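Local structure of D-alanyl-D-alanine carboxypeptidase (Streptococcus pneumoniae R6, 1XP4) at residues 80-85 with 102-107. The protein probably removes the C-terminal D-alanine from peptidoglycan precursor peptides as a serine-type D-Ala-D-Ala carboxypeptidase of the S11 family. Numbering follows the deposited sequence.
Sequences EASNIP and VSSANS
Ser-82 O is gripped by one N-H and one C-H donor: Asn-106 N lies 3.1 Å from it, nearly along the C=O axis (164° at the oxygen), and Ala-105 CA gives a CA-H...O contact at 3.2 Å. Beside this, Asn-83 OD1 accepts the N-H of Ser-107, with N at 2.8 Å; the bond is close to straight (165°), and the donor lies in the amide plane, on a lone pair of OD1, at 124° to the C=O. Both acceptors thus take first-turn N-H groups of helix 106-117, Ala-105 being its N-cap, and the helix end probably polarises them. With OG between its own backbone N and carbonyl carbon, Ser-82 also reaches Ser-104 O through a weak bond of 3.3 Å from OG. The CB of Ala-81 packs beside the Asn-106 amide, whose OD1 serves Lys-44 NZ. Ser-107 OG bonds to Pro-72 O, tying the helix start to a second part of the chain. Ser-104, turned to positive phi between two helices, directs OG to Ser-41 OG and weakly to Lys-44 NZ. The arrangement is consistent with the SxN element of penicillin-binding proteins, Ser-104 to Asn-106, and with the predicted catalytic roles of Ser-41, Lys-44 and Ser-104.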
ATOM      1  N   GLU A  80      10.287  19.333 -17.534  1.00 71.87           N
ATOM      2  CA  GLU A  80       9.031  19.615 -16.885  1.00 70.42           C
ATOM      3  C   GLU A  80       8.625  18.284 -16.276  1.00 68.12           C
ATOM      4  O   GLU A  80       7.736  17.576 -16.753  1.00 69.25           O
ATOM      5  CB  GLU A  80       8.024  20.167 -17.896  1.00 73.31           C
ATOM      6  CG  GLU A  80       8.510  21.477 -18.540  1.00 76.30           C
ATOM      7  CD  GLU A  80       9.095  22.459 -17.523  1.00 79.20           C
ATOM      8  OE1 GLU A  80      10.039  22.080 -16.793  1.00 80.53           O
ATOM      9  OE2 GLU A  80       8.621  23.614 -17.457  1.00 80.86           O
ATOM     10  N   ALA A  81       9.376  17.948 -15.233  1.00 63.60           N
ATOM     11  CA  ALA A  81       9.215  16.739 -14.447  1.00 59.55           C
ATOM     12  C   ALA A  81       9.177  17.289 -13.036  1.00 56.24           C
ATOM     13  O   ALA A  81      10.089  18.013 -12.628  1.00 57.10           O
ATOM     14  CB  ALA A  81      10.433  15.822 -14.625  1.00 58.79           C
ATOM     15  N   SER A  82       8.122  16.970 -12.296  1.00 51.09           N
ATOM     16  CA  SER A  82       7.997  17.472 -10.939  1.00 46.54           C
ATOM     17  C   SER A  82       9.270  17.216 -10.143  1.00 42.92           C
ATOM     18  O   SER A  82       9.648  16.075  -9.873  1.00 43.50           O
ATOM     19  CB  SER A  82       6.772  16.858 -10.248  1.00 46.41           C
ATOM     20  OG  SER A  82       6.633  15.484 -10.553  1.00 46.39           O
ATOM     21  N   ASN A  83       9.942  18.307  -9.800  1.00 37.22           N
ATOM     22  CA  ASN A  83      11.179  18.256  -9.048  1.00 32.85           C
ATOM     23  C   ASN A  83      11.291  19.494  -8.180  1.00 32.57           C
ATOM     24  O   ASN A  83      10.387  20.329  -8.138  1.00 34.98           O
ATOM     25  CB  ASN A  83      12.380  18.209  -9.989  1.00 29.90           C
ATOM     26  CG  ASN A  83      12.967  16.821 -10.128  1.00 27.80           C
ATOM     27  OD1 ASN A  83      13.221  16.136  -9.136  1.00 24.74           O
ATOM     28  ND2 ASN A  83      13.207  16.406 -11.366  1.00 25.63           N
ATOM     29  N   ILE A  84      12.420  19.603  -7.493  1.00 29.42           N
ATOM     30  CA  ILE A  84      12.690  20.727  -6.615  1.00 25.77           C
ATOM     31  C   ILE A  84      14.179  21.022  -6.738  1.00 24.49           C
ATOM     32  O   ILE A  84      14.967  20.145  -7.085  1.00 24.48           O
ATOM     33  CB  ILE A  84      12.340  20.380  -5.148  1.00 24.97           C
ATOM     34  CG1 ILE A  84      13.209  19.221  -4.659  1.00 25.37           C
ATOM     35  CG2 ILE A  84      10.881  19.981  -5.045  1.00 24.18           C
ATOM     36  CD1 ILE A  84      12.901  18.780  -3.251  1.00 23.98           C
ATOM     37  N   PRO A  85      14.585  22.266  -6.466  1.00 22.74           N
ATOM     38  CA  PRO A  85      16.001  22.621  -6.567  1.00 22.15           C
ATOM     39  C   PRO A  85      16.877  21.709  -5.720  1.00 23.96           C
ATOM     40  O   PRO A  85      16.536  21.408  -4.579  1.00 26.51           O
ATOM     41  CB  PRO A  85      16.025  24.060  -6.069  1.00 21.66           C
ATOM     42  CG  PRO A  85      14.661  24.574  -6.453  1.00 17.60           C
ATOM     43  CD  PRO A  85      13.775  23.431  -6.069  1.00 20.05           C
ATOM     44  N   VAL A 102       6.278  13.197  -0.941  1.00 14.61           N
ATOM     45  CA  VAL A 102       5.468  14.396  -0.787  1.00 14.81           C
ATOM     46  C   VAL A 102       5.346  15.266  -2.038  1.00 16.50           C
ATOM     47  O   VAL A 102       4.261  15.760  -2.353  1.00 14.29           O
ATOM     48  CB  VAL A 102       6.011  15.267   0.360  1.00 15.13           C
ATOM     49  CG1 VAL A 102       5.170  16.525   0.499  1.00 15.09           C
ATOM     50  CG2 VAL A 102       6.013  14.468   1.657  1.00 11.67           C
ATOM     51  N   SER A 103       6.453  15.448  -2.750  1.00 17.02           N
ATOM     52  CA  SER A 103       6.452  16.287  -3.942  1.00 20.56           C
ATOM     53  C   SER A 103       6.648  15.526  -5.255  1.00 21.67           C
ATOM     54  O   SER A 103       6.642  16.119  -6.336  1.00 21.76           O
ATOM     55  CB  SER A 103       7.537  17.344  -3.801  1.00 20.57           C
ATOM     56  OG  SER A 103       7.427  17.973  -2.540  1.00 27.34           O
ATOM     57  N   SER A 104       6.829  14.217  -5.159  1.00 20.93           N
ATOM     58  CA  SER A 104       7.023  13.396  -6.340  1.00 21.55           C
ATOM     59  C   SER A 104       8.267  13.826  -7.126  1.00 22.23           C
ATOM     60  O   SER A 104       8.332  13.666  -8.349  1.00 23.38           O
ATOM     61  CB  SER A 104       5.780  13.470  -7.237  1.00 23.61           C
ATOM     62  OG  SER A 104       5.804  12.461  -8.241  1.00 23.17           O
ATOM     63  N   ALA A 105       9.255  14.370  -6.422  1.00 20.04           N
ATOM     64  CA  ALA A 105      10.504  14.794  -7.059  1.00 18.42           C
ATOM     65  C   ALA A 105      11.196  13.585  -7.695  1.00 17.88           C
ATOM     66  O   ALA A 105      11.578  12.640  -6.995  1.00 18.70           O
ATOM     67  CB  ALA A 105      11.421  15.428  -6.027  1.00 16.64           C
ATOM     68  N   ASN A 106      11.370  13.617  -9.013  1.00 15.69           N
ATOM     69  CA  ASN A 106      12.004  12.499  -9.715  1.00 14.19           C
ATOM     70  C   ASN A 106      13.499  12.350  -9.423  1.00 12.70           C
ATOM     71  O   ASN A 106      14.010  11.231  -9.344  1.00  9.15           O
ATOM     72  CB  ASN A 106      11.774  12.618 -11.225  1.00 12.68           C
ATOM     73  CG  ASN A 106      10.301  12.528 -11.598  1.00 11.26           C
ATOM     74  OD1 ASN A 106       9.637  11.536 -11.294  1.00 11.42           O
ATOM     75  ND2 ASN A 106       9.786  13.564 -12.257  1.00  6.39           N
ATOM     76  N   SER A 107      14.203  13.465  -9.265  1.00 11.58           N
ATOM     77  CA  SER A 107      15.622  13.388  -8.962  1.00 11.94           C
ATOM     78  C   SER A 107      15.827  12.814  -7.573  1.00 12.26           C
ATOM     79  O   SER A 107      16.881  12.259  -7.274  1.00 12.65           O
ATOM     80  CB  SER A 107      16.270  14.755  -9.079  1.00 14.74           C
ATOM     81  OG  SER A 107      16.402  15.090 -10.450  1.00 22.37           O
TER